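PDB 3CYJ: mandelate racemase/muconate lactonizing enzyme-like protein, which is of unknown function but belongs to the enolase superfamily, whose members pair an N-terminal capping domain with a TIM-barrel-like domain. Local coordinates for residues V132-S137 with L313-F319. Sequence-based numbering, arbitrary orientation.
Sequences VPVYGS and LLHLEYF
Pro133 O and the backbone of Tyr135 are hydrogen-bonded to Leu316 and Tyr318 of the parallel strand 313-319. Leu316 N donates to Pro133 O, and Tyr135 N donates to Leu316 O, each at 2.9 Å. Next, Tyr318 N reaches Tyr135 O at 2.7 Å. In the last bond, from Ser137 N to Tyr318 O, the donor stands 43° out of the carbonyl plane. This ladder joins the first and last parallel strands of the barrel, and so closes the TIM-barrel-like domain of this enolase-superfamily protein.

Tyr135, Ser137, Glu317 and Phe319 project from one face of the sheet. Ser137 OG donates to the anti lone pair of Glu317 OE2, 2.6 Å away. Glu317 reaches it with an extended chain, CG anti to the backbone N (chi1 177°). OE2 also forms a salt bridge with Lys164, and Cys298 N bonds to OE1, so both carboxylate oxygens are held. The sodium ion lies about 6 Å from this side chain. Glu317 CA sits over one face of the Tyr135 ring, a CH-pi contact 3.8 Å from the centroid. His315 lies beside that ring, whose edge meets the imidazole face with planes at 73°. Lys164 bonds to Tyr135 OH, and Ser295 OG to His315 ND1.

Val134 and Leu316 lie on the other face with Tyr318, their side chains side by side (Val134 CG1 to Leu316 CD1 3.6 Å). At the start of the two strands, Leu316 CD2 turns to Val132 CG2, while Val132 CG1 touches Leu313 CD2 at 3.5 Å.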
# COMPACT_ATOMS: atom_id res chain seq x y z
N VAL A 132 -33.49 16.41 -15.89
CA VAL A 132 -32.48 16.17 -14.85
C VAL A 132 -32.93 16.72 -13.52
O VAL A 132 -33.43 17.86 -13.45
CB VAL A 132 -31.10 16.80 -15.23
CG1 VAL A 132 -30.52 16.09 -16.40
CG2 VAL A 132 -31.22 18.29 -15.54
N PRO A 133 -32.75 15.93 -12.45
CA PRO A 133 -33.19 16.37 -11.14
C PRO A 133 -32.27 17.42 -10.53
O PRO A 133 -31.03 17.45 -10.80
CB PRO A 133 -33.22 15.08 -10.34
CG PRO A 133 -32.31 14.13 -11.06
CD PRO A 133 -32.26 14.54 -12.46
N VAL A 134 -32.86 18.33 -9.77
CA VAL A 134 -32.11 19.42 -9.16
C VAL A 134 -32.21 19.41 -7.65
O VAL A 134 -33.10 18.74 -7.05
CB VAL A 134 -32.54 20.83 -9.69
CG1 VAL A 134 -32.62 20.85 -11.18
CG2 VAL A 134 -33.87 21.32 -9.06
N TYR A 135 -31.29 20.11 -6.99
CA TYR A 135 -31.58 20.52 -5.63
C TYR A 135 -31.49 22.04 -5.55
O TYR A 135 -30.64 22.65 -6.23
CB TYR A 135 -30.65 19.85 -4.61
CG TYR A 135 -29.18 20.19 -4.73
CD1 TYR A 135 -28.62 21.21 -3.97
CD2 TYR A 135 -28.33 19.42 -5.55
CE1 TYR A 135 -27.29 21.51 -4.03
CE2 TYR A 135 -26.97 19.71 -5.63
CZ TYR A 135 -26.46 20.75 -4.85
OH TYR A 135 -25.14 21.03 -4.92
N GLY A 136 -32.37 22.64 -4.75
CA GLY A 136 -32.31 24.06 -4.47
C GLY A 136 -31.16 24.36 -3.53
O GLY A 136 -31.02 23.73 -2.48
N SER A 137 -30.31 25.32 -3.89
CA SER A 137 -29.07 25.54 -3.12
C SER A 137 -28.87 27.04 -2.70
O SER A 137 -28.80 27.90 -3.55
CB SER A 137 -27.88 25.02 -3.93
OG SER A 137 -26.65 25.33 -3.28
N LEU A 313 -25.13 11.01 -13.46
CA LEU A 313 -25.81 12.13 -12.76
C LEU A 313 -26.77 11.74 -11.62
O LEU A 313 -27.72 10.97 -11.81
CB LEU A 313 -26.54 13.03 -13.77
CG LEU A 313 -27.16 14.28 -13.14
CD1 LEU A 313 -26.16 15.42 -12.88
CD2 LEU A 313 -28.29 14.74 -14.00
N LEU A 314 -26.50 12.26 -10.42
CA LEU A 314 -27.43 12.16 -9.30
C LEU A 314 -28.36 13.38 -9.34
O LEU A 314 -29.58 13.24 -9.24
CB LEU A 314 -26.67 12.19 -7.99
CG LEU A 314 -27.44 11.83 -6.72
CD1 LEU A 314 -28.16 10.51 -6.90
CD2 LEU A 314 -26.49 11.79 -5.53
N HIS A 315 -27.76 14.57 -9.43
CA HIS A 315 -28.52 15.83 -9.47
C HIS A 315 -27.62 16.98 -9.83
O HIS A 315 -26.37 16.87 -9.86
CB HIS A 315 -29.22 16.16 -8.14
CG HIS A 315 -28.43 15.85 -6.91
ND1 HIS A 315 -27.15 16.31 -6.70
CD2 HIS A 315 -28.78 15.17 -5.78
CE1 HIS A 315 -26.72 15.91 -5.51
NE2 HIS A 315 -27.69 15.21 -4.93
N LEU A 316 -28.27 18.11 -10.09
CA LEU A 316 -27.56 19.35 -10.40
C LEU A 316 -27.99 20.38 -9.38
O LEU A 316 -29.13 20.34 -8.86
CB LEU A 316 -27.75 19.79 -11.87
CG LEU A 316 -28.95 20.62 -12.38
CD1 LEU A 316 -29.23 22.00 -11.68
CD2 LEU A 316 -28.87 20.83 -13.89
N GLU A 317 -27.07 21.28 -9.07
CA GLU A 317 -27.27 22.33 -8.09
C GLU A 317 -28.01 23.52 -8.72
O GLU A 317 -27.50 24.17 -9.67
CB GLU A 317 -25.94 22.84 -7.55
CG GLU A 317 -26.10 23.98 -6.58
CD GLU A 317 -24.79 24.54 -6.13
OE1 GLU A 317 -23.82 24.55 -6.94
OE2 GLU A 317 -24.75 24.96 -4.97
N TYR A 318 -29.19 23.78 -8.19
CA TYR A 318 -29.96 24.96 -8.59
C TYR A 318 -29.52 26.11 -7.72
O TYR A 318 -30.15 26.39 -6.69
CB TYR A 318 -31.48 24.69 -8.39
CG TYR A 318 -32.33 25.75 -8.98
CD1 TYR A 318 -32.48 25.87 -10.38
CD2 TYR A 318 -32.96 26.67 -8.15
CE1 TYR A 318 -33.26 26.90 -10.94
CE2 TYR A 318 -33.73 27.71 -8.69
CZ TYR A 318 -33.88 27.81 -10.09
OH TYR A 318 -34.65 28.84 -10.61
N PHE A 319 -28.40 26.72 -8.08
CA PHE A 319 -27.74 27.67 -7.18
C PHE A 319 -28.40 29.03 -7.19
O PHE A 319 -28.55 29.65 -8.26
CB PHE A 319 -26.25 27.81 -7.53
CG PHE A 319 -25.47 28.65 -6.52
CD1 PHE A 319 -25.56 28.38 -5.16
CD2 PHE A 319 -24.69 29.69 -6.94
CE1 PHE A 319 -24.86 29.12 -4.21
CE2 PHE A 319 -23.95 30.46 -6.00
CZ PHE A 319 -24.05 30.17 -4.64